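Local coordinates for glutamine cyclotransferase (Tannerella forsythia, PDB 6QRO), which probably catalyses the zinc-dependent cyclisation of N-terminal glutamine to pyroglutamate, as a mammalian-like type II glutaminyl cyclase, at residues A[37-42]-A[292-297]; A[88-93]-A[108-113]; A[132-137]-A[165-170]; A[209-214]-A[284-289]. All blocks are in the same frame, centred on the assembly; numbering follows the deposited sequence.

Contact 1 (A[37-42]-A[292-297]); sequences YIERQV and DTMENI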
loop_
_atom_site.group_PDB
_atom_site.type_symbol
_atom_site.label_atom_id
_atom_site.label_comp_id
_atom_site.label_asym_id
_atom_site.label_seq_id
_atom_site.Cartn_x
_atom_site.Cartn_y
_atom_site.Cartn_z
ATOM N N TYR A 37 5.572 -5.122 -12.505
ATOM C CA TYR A 37 6.117 -5.058 -11.151
ATOM C C TYR A 37 5.250 -5.852 -10.160
ATOM O O TYR A 37 5.775 -6.519 -9.260
ATOM C CB TYR A 37 6.223 -3.601 -10.711
ATOM C CG TYR A 37 7.395 -2.808 -11.243
ATOM C CD1 TYR A 37 8.686 -3.320 -11.234
ATOM C CD2 TYR A 37 7.205 -1.534 -11.765
ATOM C CE1 TYR A 37 9.764 -2.568 -11.720
ATOM C CE2 TYR A 37 8.267 -0.781 -12.262
ATOM C CZ TYR A 37 9.537 -1.304 -12.228
ATOM O OH TYR A 37 10.578 -0.565 -12.727
ATOM N N ILE A 38 3.919 -5.765 -10.293
ATOM C CA ILE A 38 3.028 -6.618 -9.510
ATOM C C ILE A 38 3.315 -8.086 -9.801
ATOM O O ILE A 38 3.441 -8.906 -8.885
ATOM C CB ILE A 38 1.554 -6.282 -9.809
ATOM C CG1 ILE A 38 1.210 -4.846 -9.441
ATOM C CG2 ILE A 38 0.613 -7.258 -9.087
ATOM C CD1 ILE A 38 -0.252 -4.482 -9.846
ATOM N N GLU A 39 3.398 -8.442 -11.093
ATOM C CA GLU A 39 3.642 -9.820 -11.504
ATOM C C GLU A 39 4.973 -10.309 -10.964
ATOM O O GLU A 39 5.104 -11.478 -10.579
ATOM C CB GLU A 39 3.617 -9.900 -13.038
ATOM C CG GLU A 39 3.436 -11.289 -13.694
ATOM C CD GLU A 39 4.705 -12.127 -13.783
ATOM O OE1 GLU A 39 5.834 -11.598 -13.700
ATOM O OE2 GLU A 39 4.562 -13.347 -13.939
ATOM N N ARG A 40 5.970 -9.423 -10.909
ATOM C CA ARG A 40 7.290 -9.834 -10.451
ATOM C C ARG A 40 7.268 -10.189 -8.976
ATOM O O ARG A 40 7.845 -11.200 -8.574
ATOM C CB ARG A 40 8.332 -8.734 -10.713
ATOM C CG ARG A 40 8.700 -8.504 -12.186
ATOM C CD ARG A 40 9.703 -9.519 -12.738
ATOM N NE ARG A 40 10.807 -9.850 -11.839
ATOM C CZ ARG A 40 12.039 -9.340 -11.937
ATOM N NH1 ARG A 40 13.002 -9.720 -11.095
ATOM N NH2 ARG A 40 12.327 -8.461 -12.896
ATOM N N GLN A 41 6.605 -9.365 -8.159
ATOM C CA GLN A 41 6.470 -9.650 -6.733
ATOM C C GLN A 41 5.765 -10.981 -6.502
ATOM O O GLN A 41 6.303 -11.881 -5.851
ATOM C CB GLN A 41 5.691 -8.526 -6.060
ATOM C CG GLN A 41 6.328 -7.150 -6.122
ATOM C CD GLN A 41 5.363 -6.073 -5.656
ATOM O OE1 GLN A 41 5.024 -6.008 -4.473
ATOM N NE2 GLN A 41 4.913 -5.219 -6.585
ATOM N N VAL A 42 4.551 -11.120 -7.048
ATOM C CA VAL A 42 3.742 -12.322 -6.873
ATOM C C VAL A 42 4.479 -13.541 -7.417
ATOM O O VAL A 42 4.262 -14.661 -6.950
ATOM C CB VAL A 42 2.352 -12.130 -7.536
ATOM C CG1 VAL A 42 1.550 -13.424 -7.553
ATOM C CG2 VAL A 42 1.563 -11.058 -6.842
ATOM N N ASP A 292 -7.151 -14.209 -4.795
ATOM C CA ASP A 292 -6.423 -12.954 -4.974
ATOM C C ASP A 292 -5.132 -13.214 -5.763
ATOM O O ASP A 292 -4.027 -13.337 -5.218
ATOM C CB ASP A 292 -6.183 -12.277 -3.630
ATOM C CG ASP A 292 -5.627 -10.883 -3.793
ATOM O OD1 ASP A 292 -5.463 -10.465 -4.968
ATOM O OD2 ASP A 292 -5.374 -10.196 -2.773
ATOM N N THR A 293 -5.290 -13.339 -7.080
ATOM C CA THR A 293 -4.204 -13.646 -8.008
ATOM C C THR A 293 -4.097 -12.536 -9.047
ATOM O O THR A 293 -4.853 -11.563 -9.025
ATOM C CB THR A 293 -4.429 -14.991 -8.711
ATOM O OG1 THR A 293 -5.615 -14.904 -9.502
ATOM C CG2 THR A 293 -4.596 -16.126 -7.706
ATOM N N MET A 294 -3.152 -12.710 -9.983
ATOM C CA MET A 294 -3.041 -11.808 -11.124
ATOM C C MET A 294 -4.298 -11.797 -11.974
ATOM O O MET A 294 -4.524 -10.826 -12.700
ATOM C CB MET A 294 -1.856 -12.202 -12.008
ATOM C CG MET A 294 -0.493 -11.901 -11.444
ATOM S SD MET A 294 -0.445 -10.172 -10.924
ATOM C CE MET A 294 0.157 -9.360 -12.401
ATOM N N GLU A 295 -5.127 -12.847 -11.881
ATOM C CA GLU A 295 -6.314 -12.965 -12.723
ATOM C C GLU A 295 -7.217 -11.744 -12.601
ATOM O O GLU A 295 -7.934 -11.415 -13.548
ATOM C CB GLU A 295 -7.092 -14.246 -12.375
ATOM C CG GLU A 295 -6.458 -15.557 -12.905
ATOM C CD GLU A 295 -6.975 -16.822 -12.181
ATOM O OE1 GLU A 295 -7.418 -17.783 -12.850
ATOM O OE2 GLU A 295 -6.896 -16.867 -10.933
ATOM N N ASN A 296 -7.156 -11.022 -11.481
ATOM C CA ASN A 296 -8.044 -9.888 -11.270
ATOM C C ASN A 296 -7.418 -8.548 -11.630
ATOM O O ASN A 296 -8.153 -7.567 -11.774
ATOM C CB ASN A 296 -8.468 -9.794 -9.802
ATOM C CG ASN A 296 -9.093 -11.060 -9.283
ATOM O OD1 ASN A 296 -10.034 -11.597 -9.870
ATOM N ND2 ASN A 296 -8.544 -11.568 -8.173
ATOM N N ILE A 297 -6.101 -8.483 -11.827
ATOM C CA ILE A 297 -5.453 -7.186 -11.993
ATOM C C ILE A 297 -5.879 -6.567 -13.320
ATOM O O ILE A 297 -5.864 -7.227 -14.366
ATOM C CB ILE A 297 -3.922 -7.332 -11.884
ATOM C CG1 ILE A 297 -3.560 -8.074 -10.587
ATOM C CG2 ILE A 297 -3.237 -5.970 -12.003
ATOM C CD1 ILE A 297 -3.964 -7.362 -9.284
#

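Contact 2 (A[88-93]-A[108-113]); sequences KAQNIV and AHWDSR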
loop_
_atom_site.group_PDB
_atom_site.type_symbol
_atom_site.label_atom_id
_atom_site.label_comp_id
_atom_site.label_asym_id
_atom_site.label_seq_id
_atom_site.Cartn_x
_atom_site.Cartn_y
_atom_site.Cartn_z
ATOM N N LYS A 88 10.515 -11.232 11.232
ATOM C CA LYS A 88 11.711 -10.544 10.756
ATOM C C LYS A 88 11.288 -9.674 9.582
ATOM O O LYS A 88 11.315 -10.097 8.420
ATOM C CB LYS A 88 12.775 -11.560 10.360
ATOM C CG LYS A 88 13.011 -12.607 11.425
ATOM C CD LYS A 88 13.766 -12.096 12.623
ATOM C CE LYS A 88 14.197 -13.281 13.494
ATOM N NZ LYS A 88 15.679 -13.457 13.604
ATOM N N ALA A 89 10.905 -8.440 9.900
ATOM C CA ALA A 89 10.313 -7.499 8.964
ATOM C C ALA A 89 11.354 -6.562 8.358
ATOM O O ALA A 89 12.396 -6.300 8.952
ATOM C CB ALA A 89 9.223 -6.672 9.650
ATOM N N GLN A 90 11.065 -6.098 7.137
ATOM C CA GLN A 90 11.824 -5.052 6.455
ATOM C C GLN A 90 10.838 -3.973 6.022
ATOM O O GLN A 90 9.997 -4.224 5.159
ATOM C CB GLN A 90 12.597 -5.562 5.232
ATOM C CG GLN A 90 13.711 -6.562 5.455
ATOM C CD GLN A 90 13.323 -7.997 5.144
ATOM O OE1 GLN A 90 12.237 -8.263 4.664
ATOM N NE2 GLN A 90 14.248 -8.918 5.372
ATOM N N ASN A 91 10.887 -2.801 6.668
ATOM C CA ASN A 91 10.247 -1.600 6.131
ATOM C C ASN A 91 11.191 -0.957 5.117
ATOM O O ASN A 91 12.338 -0.634 5.451
ATOM C CB ASN A 91 9.914 -0.590 7.226
ATOM C CG ASN A 91 8.822 -1.076 8.188
ATOM O OD1 ASN A 91 7.929 -1.841 7.826
ATOM N ND2 ASN A 91 8.873 -0.575 9.404
ATOM N N ILE A 92 10.713 -0.764 3.888
ATOM C CA ILE A 92 11.554 -0.317 2.776
ATOM C C ILE A 92 11.174 1.115 2.417
ATOM O O ILE A 92 10.035 1.384 2.012
ATOM C CB ILE A 92 11.429 -1.258 1.567
ATOM C CG1 ILE A 92 11.739 -2.691 2.002
ATOM C CG2 ILE A 92 12.394 -0.813 0.452
ATOM C CD1 ILE A 92 11.253 -3.763 1.042
ATOM N N VAL A 93 12.128 2.033 2.570
ATOM C CA VAL A 93 11.910 3.455 2.343
ATOM C C VAL A 93 12.792 3.898 1.182
ATOM O O VAL A 93 14.024 3.778 1.238
ATOM C CB VAL A 93 12.206 4.308 3.591
ATOM C CG1 VAL A 93 12.011 5.808 3.261
ATOM C CG2 VAL A 93 11.316 3.907 4.749
ATOM N N ALA A 108 2.432 1.881 0.897
ATOM C CA ALA A 108 1.646 0.681 0.652
ATOM C C ALA A 108 2.309 -0.451 1.414
ATOM O O ALA A 108 3.486 -0.376 1.764
ATOM C CB ALA A 108 1.533 0.335 -0.833
ATOM N N HIS A 109 1.541 -1.495 1.677
ATOM C CA HIS A 109 2.110 -2.679 2.294
ATOM C C HIS A 109 2.502 -3.700 1.233
ATOM O O HIS A 109 1.890 -3.787 0.166
ATOM C CB HIS A 109 1.151 -3.288 3.321
ATOM C CG HIS A 109 0.223 -4.333 2.782
ATOM N ND1 HIS A 109 0.573 -5.661 2.687
ATOM C CD2 HIS A 109 -1.066 -4.252 2.368
ATOM C CE1 HIS A 109 -0.456 -6.351 2.225
ATOM N NE2 HIS A 109 -1.459 -5.517 2.013
ATOM N N TRP A 110 3.586 -4.431 1.512
ATOM C CA TRP A 110 4.132 -5.343 0.535
ATOM C C TRP A 110 4.108 -6.804 0.958
ATOM O O TRP A 110 4.264 -7.672 0.094
ATOM C CB TRP A 110 5.574 -4.944 0.186
ATOM C CG TRP A 110 6.652 -5.218 1.205
ATOM C CD1 TRP A 110 7.032 -4.427 2.243
ATOM C CD2 TRP A 110 7.550 -6.338 1.201
ATOM N NE1 TRP A 110 8.094 -5.003 2.914
ATOM C CE2 TRP A 110 8.435 -6.168 2.283
ATOM C CE3 TRP A 110 7.684 -7.470 0.389
ATOM C CZ2 TRP A 110 9.443 -7.085 2.573
ATOM C CZ3 TRP A 110 8.696 -8.378 0.675
ATOM C CH2 TRP A 110 9.557 -8.180 1.758
ATOM N N ASP A 111 3.865 -7.107 2.232
ATOM C CA ASP A 111 3.760 -8.499 2.658
ATOM C C ASP A 111 2.454 -9.127 2.168
ATOM O O ASP A 111 1.468 -8.446 1.867
ATOM C CB ASP A 111 3.826 -8.613 4.185
ATOM C CG ASP A 111 2.708 -7.857 4.886
ATOM O OD1 ASP A 111 2.535 -6.650 4.629
ATOM O OD2 ASP A 111 1.982 -8.483 5.693
ATOM N N SER A 112 2.446 -10.459 2.130
ATOM C CA SER A 112 1.242 -11.233 1.849
ATOM C C SER A 112 0.767 -11.954 3.102
ATOM O O SER A 112 1.576 -12.459 3.892
ATOM C CB SER A 112 1.470 -12.235 0.723
ATOM O OG SER A 112 1.920 -11.543 -0.404
ATOM N N ARG A 113 -0.550 -12.010 3.257
ATOM C CA ARG A 113 -1.162 -12.619 4.428
ATOM C C ARG A 113 -0.823 -14.101 4.525
ATOM O O ARG A 113 -0.883 -14.823 3.521
ATOM C CB ARG A 113 -2.679 -12.453 4.372
ATOM C CG ARG A 113 -3.397 -13.125 5.513
ATOM C CD ARG A 113 -4.648 -12.369 5.793
ATOM N NE ARG A 113 -5.451 -12.888 6.890
ATOM C CZ ARG A 113 -5.100 -12.803 8.171
ATOM N NH1 ARG A 113 -3.923 -12.276 8.509
ATOM N NH2 ARG A 113 -5.899 -13.282 9.114
#

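Contact 3 (A[132-137]-A[165-170]); sequences ADDGGS and AEDYGT. With ZN (zinc ion), chain E.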
loop_
_atom_site.group_PDB
_atom_site.type_symbol
_atom_site.label_atom_id
_atom_site.label_comp_id
_atom_site.label_asym_id
_atom_site.label_seq_id
_atom_site.Cartn_x
_atom_site.Cartn_y
_atom_site.Cartn_z
ATOM N N ALA A 132 -1.851 -10.618 -4.728
ATOM C CA ALA A 132 -1.601 -9.825 -5.925
ATOM C C ALA A 132 -2.225 -8.443 -5.794
ATOM O O ALA A 132 -1.577 -7.424 -6.038
ATOM C CB ALA A 132 -2.140 -10.550 -7.159
ATOM N N ASP A 133 -3.488 -8.388 -5.414
ATOM C CA ASP A 133 -4.095 -7.088 -5.202
ATOM C C ASP A 133 -3.853 -6.582 -3.787
ATOM O O ASP A 133 -3.596 -5.391 -3.574
ATOM C CB ASP A 133 -5.580 -7.180 -5.510
ATOM C CG ASP A 133 -6.222 -5.850 -5.577
ATOM O OD1 ASP A 133 -5.584 -4.914 -6.120
ATOM O OD2 ASP A 133 -7.377 -5.748 -5.105
ATOM N N ASP A 134 -3.895 -7.487 -2.817
ATOM C CA ASP A 134 -3.730 -7.148 -1.403
ATOM C C ASP A 134 -2.237 -7.260 -1.061
ATOM O O ASP A 134 -1.732 -8.274 -0.575
ATOM C CB ASP A 134 -4.647 -8.054 -0.580
ATOM C CG ASP A 134 -4.612 -7.777 0.898
ATOM O OD1 ASP A 134 -3.941 -6.811 1.311
ATOM O OD2 ASP A 134 -5.330 -8.506 1.634
ATOM N N GLY A 135 -1.516 -6.171 -1.338
ATOM C CA GLY A 135 -0.069 -6.166 -1.268
ATOM C C GLY A 135 0.609 -5.782 -2.570
ATOM O O GLY A 135 1.308 -4.772 -2.627
ATOM N N GLY A 136 0.409 -6.582 -3.623
ATOM C CA GLY A 136 1.135 -6.373 -4.872
ATOM C C GLY A 136 0.760 -5.109 -5.625
ATOM O O GLY A 136 1.627 -4.419 -6.166
ATOM N N SER A 137 -0.530 -4.796 -5.695
ATOM C CA SER A 137 -0.969 -3.686 -6.534
ATOM C C SER A 137 -0.408 -2.351 -6.042
ATOM O O SER A 137 0.144 -1.571 -6.829
ATOM C CB SER A 137 -2.498 -3.684 -6.633
ATOM O OG SER A 137 -3.119 -3.396 -5.395
ATOM N N ALA A 165 4.580 -6.663 7.159
ATOM C CA ALA A 165 3.847 -7.286 8.266
ATOM C C ALA A 165 2.557 -6.533 8.581
ATOM O O ALA A 165 2.150 -6.424 9.742
ATOM C CB ALA A 165 4.732 -7.414 9.513
ATOM N N GLU A 166 1.922 -5.994 7.537
ATOM C CA GLU A 166 0.635 -5.326 7.668
ATOM C C GLU A 166 -0.516 -6.313 7.755
ATOM O O GLU A 166 -1.514 -6.024 8.426
ATOM C CB GLU A 166 0.423 -4.409 6.469
ATOM C CG GLU A 166 -0.921 -3.699 6.350
ATOM C CD GLU A 166 -1.939 -4.485 5.487
ATOM O OE1 GLU A 166 -1.609 -5.609 5.055
ATOM O OE2 GLU A 166 -3.050 -3.976 5.213
ATOM N N ASP A 167 -0.395 -7.463 7.082
ATOM C CA ASP A 167 -1.512 -8.352 6.784
ATOM C C ASP A 167 -1.417 -9.681 7.531
ATOM O O ASP A 167 -1.914 -10.704 7.049
ATOM C CB ASP A 167 -1.593 -8.611 5.280
ATOM C CG ASP A 167 -2.995 -8.465 4.750
ATOM O OD1 ASP A 167 -3.871 -8.035 5.514
ATOM O OD2 ASP A 167 -3.229 -8.738 3.578
ATOM N N TYR A 168 -0.808 -9.670 8.720
ATOM C CA TYR A 168 -0.605 -10.850 9.556
ATOM C C TYR A 168 -1.523 -10.812 10.767
ATOM O O TYR A 168 -1.201 -11.359 11.814
ATOM C CB TYR A 168 0.853 -10.922 10.014
ATOM C CG TYR A 168 1.507 -12.285 10.186
ATOM C CD1 TYR A 168 1.153 -13.129 11.255
ATOM C CD2 TYR A 168 2.568 -12.673 9.378
ATOM C CE1 TYR A 168 1.781 -14.349 11.446
ATOM C CE2 TYR A 168 3.220 -13.889 9.575
ATOM C CZ TYR A 168 2.826 -14.725 10.614
ATOM O OH TYR A 168 3.468 -15.942 10.813
ATOM N N GLY A 169 -2.666 -10.147 10.648
ATOM C CA GLY A 169 -3.498 -9.960 11.809
ATOM C C GLY A 169 -4.234 -11.216 12.170
ATOM O O GLY A 169 -4.232 -12.200 11.426
ATOM N N THR A 170 -4.887 -11.159 13.324
ATOM C CA THR A 170 -5.604 -12.299 13.868
ATOM C C THR A 170 -6.552 -12.862 12.811
ATOM O O THR A 170 -7.414 -12.130 12.312
ATOM C CB THR A 170 -6.388 -11.885 15.114
ATOM O OG1 THR A 170 -5.497 -11.314 16.071
ATOM C CG2 THR A 170 -7.046 -13.092 15.748
HETATM ZN ZN ZN E . -5.124 -8.027 3.563
HETATM O O HOH W 1 -6.481 -6.931 3.773
#

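Contact 4 (A[209-214]-A[284-289]); sequences VGSRGA and GPYWHT. With ZN (zinc ion), chain E.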
loop_
_atom_site.group_PDB
_atom_site.type_symbol
_atom_site.label_atom_id
_atom_site.label_comp_id
_atom_site.label_asym_id
_atom_site.label_seq_id
_atom_site.Cartn_x
_atom_site.Cartn_y
_atom_site.Cartn_z
ATOM N N VAL A 209 -5.407 -1.719 -5.047
ATOM C CA VAL A 209 -5.603 -0.706 -6.074
ATOM C C VAL A 209 -5.390 -1.316 -7.455
ATOM O O VAL A 209 -5.064 -0.603 -8.409
ATOM C CB VAL A 209 -4.695 0.518 -5.852
ATOM C CG1 VAL A 209 -5.320 1.477 -4.869
ATOM C CG2 VAL A 209 -3.333 0.079 -5.329
ATOM N N GLY A 210 -5.638 -2.623 -7.593
ATOM C CA GLY A 210 -5.506 -3.239 -8.906
ATOM C C GLY A 210 -6.650 -4.113 -9.399
ATOM O O GLY A 210 -6.568 -4.635 -10.513
ATOM N N SER A 211 -7.740 -4.250 -8.647
ATOM C CA SER A 211 -8.737 -5.246 -9.023
ATOM C C SER A 211 -9.669 -4.704 -10.095
ATOM O O SER A 211 -9.963 -3.505 -10.158
ATOM C CB SER A 211 -9.567 -5.710 -7.825
ATOM O OG SER A 211 -10.316 -4.641 -7.269
ATOM N N ARG A 212 -10.156 -5.621 -10.926
ATOM C CA ARG A 212 -11.134 -5.276 -11.944
ATOM C C ARG A 212 -12.403 -4.752 -11.293
ATOM O O ARG A 212 -12.915 -5.349 -10.344
ATOM C CB ARG A 212 -11.420 -6.505 -12.807
ATOM C CG ARG A 212 -12.302 -6.257 -14.019
ATOM C CD ARG A 212 -12.104 -7.415 -14.977
ATOM N NE ARG A 212 -10.677 -7.511 -15.284
ATOM C CZ ARG A 212 -10.123 -7.033 -16.391
ATOM N NH1 ARG A 212 -10.898 -6.472 -17.312
ATOM N NH2 ARG A 212 -8.809 -7.138 -16.578
ATOM N N GLY A 213 -12.868 -3.590 -11.759
ATOM C CA GLY A 213 -14.077 -2.975 -11.240
ATOM C C GLY A 213 -13.919 -2.240 -9.926
ATOM O O GLY A 213 -14.925 -1.897 -9.304
ATOM N N ALA A 214 -12.694 -1.993 -9.480
ATOM C CA ALA A 214 -12.489 -1.332 -8.196
ATOM C C ALA A 214 -13.114 0.065 -8.165
ATOM O O ALA A 214 -13.152 0.782 -9.168
ATOM C CB ALA A 214 -10.991 -1.259 -7.878
ATOM N N GLY A 284 -13.238 -6.738 -2.096
ATOM C CA GLY A 284 -13.516 -7.615 -3.203
ATOM C C GLY A 284 -13.701 -9.051 -2.745
ATOM O O GLY A 284 -13.172 -9.476 -1.713
ATOM N N PRO A 285 -14.472 -9.820 -3.518
ATOM C CA PRO A 285 -14.774 -11.211 -3.125
ATOM C C PRO A 285 -13.544 -12.110 -2.973
ATOM O O PRO A 285 -13.629 -13.155 -2.317
ATOM C CB PRO A 285 -15.688 -11.699 -4.260
ATOM C CG PRO A 285 -15.560 -10.660 -5.363
ATOM C CD PRO A 285 -15.232 -9.378 -4.698
ATOM N N TYR A 286 -12.406 -11.727 -3.544
ATOM C CA TYR A 286 -11.153 -12.473 -3.461
ATOM C C TYR A 286 -10.368 -12.184 -2.189
ATOM O O TYR A 286 -9.361 -12.859 -1.946
ATOM C CB TYR A 286 -10.280 -12.130 -4.684
ATOM C CG TYR A 286 -10.012 -10.638 -4.737
ATOM C CD1 TYR A 286 -9.132 -10.025 -3.842
ATOM C CD2 TYR A 286 -10.699 -9.832 -5.631
ATOM C CE1 TYR A 286 -8.930 -8.666 -3.855
ATOM C CE2 TYR A 286 -10.493 -8.475 -5.655
ATOM C CZ TYR A 286 -9.604 -7.897 -4.762
ATOM O OH TYR A 286 -9.391 -6.531 -4.779
ATOM N N TRP A 287 -10.768 -11.164 -1.423
ATOM C CA TRP A 287 -9.990 -10.689 -0.283
ATOM C C TRP A 287 -9.774 -11.810 0.725
ATOM O O TRP A 287 -10.735 -12.445 1.181
ATOM C CB TRP A 287 -10.704 -9.534 0.405
ATOM C CG TRP A 287 -9.938 -8.876 1.521
ATOM C CD1 TRP A 287 -8.802 -8.133 1.413
ATOM C CD2 TRP A 287 -10.247 -8.930 2.928
ATOM N NE1 TRP A 287 -8.404 -7.682 2.654
ATOM C CE2 TRP A 287 -9.262 -8.176 3.601
ATOM C CE3 TRP A 287 -11.263 -9.535 3.678
ATOM C CZ2 TRP A 287 -9.273 -8.003 4.992
ATOM C CZ3 TRP A 287 -11.263 -9.362 5.061
ATOM C CH2 TRP A 287 -10.272 -8.609 5.696
ATOM N N HIS A 288 -8.503 -12.038 1.064
ATOM C CA HIS A 288 -8.060 -13.082 1.987
ATOM C C HIS A 288 -8.566 -14.455 1.558
ATOM O O HIS A 288 -8.868 -15.322 2.380
ATOM C CB HIS A 288 -8.449 -12.733 3.414
ATOM C CG HIS A 288 -7.698 -11.564 3.954
ATOM N ND1 HIS A 288 -7.739 -11.194 5.284
ATOM C CD2 HIS A 288 -6.851 -10.700 3.350
ATOM C CE1 HIS A 288 -6.976 -10.132 5.469
ATOM N NE2 HIS A 288 -6.428 -9.811 4.309
ATOM N N THR A 289 -8.670 -14.650 0.250
ATOM C CA THR A 289 -8.872 -15.947 -0.366
ATOM C C THR A 289 -7.680 -16.246 -1.261
ATOM O O THR A 289 -6.804 -15.399 -1.484
ATOM C CB THR A 289 -10.159 -15.993 -1.204
ATOM O OG1 THR A 289 -9.946 -15.269 -2.418
ATOM C CG2 THR A 289 -11.337 -15.401 -0.447
HETATM ZN ZN ZN E . -5.124 -8.027 3.563
HETATM O O HOH W 1 -6.481 -6.931 3.773
#

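Contact 1 (A[37-42]-A[292-297])
The helical turn 37-42 runs past the 3-10 turn of 292-297, and the backbones come nearest at Glu39 and Met294, whose CA atoms are 7.0 Å apart. Met294 bridges that gap. Bends at chi2 (-51°) and chi3 fold its thioether against the helix, so that SD lies 3.6 Å from Ile38 CG2, the branch of that isoleucine anti to its own backbone N. The terminal methyl goes further: Met294 CE is 3.6 Å from Glu39 CB, with the two side chains at about a right angle, so the glutamate takes part through the aliphatic base of its chain. The longer branch of Ile38 serves a second apolar pair, its CD1 lying 4.0 Å from CG2 of the buried Ile297. An ST turn shapes the loop: Thr293 OG1 accepts from Glu295 N at 3.2 Å and donates to Glu295 OE2, meeting that oxygen's anti lone pair. Just before it, the Asp292 carboxylate takes the backbone N-H groups of Asp133 and metal-binding Asp134. The arrangement is apolar packing of the N-terminal helix 31-43 onto the loop leading to helix 299-314 in an M28-type alpha/beta fold, the Ile297 side chain about 13 Å from the zinc.

Contact 2 (A[88-93]-A[108-113])
Trp110 uses its indole N-H to bond the main-chain carbonyl of Gln90, a residue two strands away in the central mixed sheet of this alpha/beta fold. Strand 157-163 lies between strands 86-96 and 103-109, and Trp110, just past the end of the latter, packs on Phe162 of that intervening strand as it reaches across. The bond is well formed: Trp110 NE1 to Gln90 O measures 3.0 Å with an N-H...O angle of 161°, the oxygen lies close to the ring plane, and the donor sits almost on the extension of the C=O bond (175°). The torsion that aims the indole there places CG between the backbone N and the carbonyl carbon (chi1 74°). One ring face receives Ile92, whose CD1 stands 4.2 Å from the centroid of the five-membered ring of Trp110 in a CH-pi contact, offset toward the rim. With its N-H held at one edge and a methyl over one face, the indole has little freedom to rotate. Ala58 and Leu61 of helix 52-67 also pack on it. The residues before and after the tryptophan are tied to each other: His109 ND1 donates to Asp111 OD1 at 2.9 Å, from above the carboxylate plane. Back at the strand, the amide of Gln90 is tilted against the six-membered ring; its buried OE1 is 3.7 Å from Trp110 CZ2 and has no polar partner in the model.

Contact 3 (A[132-137]-A[165-170])
Asp134 and Asp167 meet at a zinc ion, their side chains coming from opposite directions and the carboxylate planes 63° apart. This is the tight part of the contact. Asp134 binds through one oxygen, OD2 to zinc 2.0 Å, whereas Asp167 binds through both, OD2 to zinc 2.0 Å and OD1 to zinc 2.3 Å. The shared metal brings Asp134 OD2 and Asp167 OD2 within 2.9 Å of each other, a separation two acceptors can tolerate because both are bound to the same cation, at adjacent positions. Asp134 reaches the ion with CG anti to its backbone N (chi1 -178°), from the centre of an inverse gamma turn. Its OD1 accepts from His109 NE2, which fixes the rotation of the carboxylate, while Asp111 OD2 holds the backbone N of Asp167. Away from the metal the segments are loosely joined: the whole contact buries just 82 Å², and the Glu166 carboxylate stands off, OE1 being 4.6 Å from Asp134 OD1. A water occupies another position on the zinc, and NE2 of His288 completes the set of ligands. Two carboxylates probably balance the double charge of the ion, and a coordinated water next to three protein ligands is consistent with a single-zinc site that can exchange water for a substrate carbonyl and polarise it, as in type II glutaminyl cyclases.

Contact 4 (A[209-214]-A[284-289])
Ser211 meets the phenol end of Tyr286: its CB lies 3.2 Å from Tyr286 OH and 3.6 Å from Tyr286 CE2, an oblique approach to the ring. Ser211 OG is also near, 3.3 Å from the same Tyr286 OH. With chi1 at 58° the Tyr286 ring folds back over its own backbone, so that Gly284 CA lies over one face, toward the rim. Two overlapping turns set up this shape, a type I turn from Gly284 to Trp287 and a type II turn from Tyr286 to Thr289. The latter is closed by Thr289 N to Tyr286 O at 2.9 Å. His288 takes the third position of that turn with a positive phi (55°), and its NE2 binds the zinc at 2.3 Å. Trp287 lies against this ligand, its CE2 3.3 Å above the plane of the His288 ring and over the centre. Asp134 and Asp167 supply the other protein ligands. On the opposing segment, Gly210 N is bonded to Asp133 OD1, and the Ser211 carbonyl to Thr301 OG1. The contact thus joins the loop between strands 203-207 and 216-218 to the one between strand 269-273 and helix 299-314, with the start of helix 132-151 packed against Ser211 and Trp287.

Overall arrangement
From the N terminus, helix 31-43 supplies the first half of contact 1, whose loop closes only at 292-297 and encloses the other three contacts. Within it, contact 2 closes first, joining sheet strand 86-96 to the end of strand 103-109; contact 3 follows, from the start of helix 132-151 to the loop after strand 157-163; contact 4 comes last, between the loops after strands 203-207 and 269-273. These three run in series and none crosses another. In space they converge: contacts 3 and 4 share the zinc and its water, their centres about 12 Å apart, contact 2 reaches the site through His109, and contact 1 through Asp292.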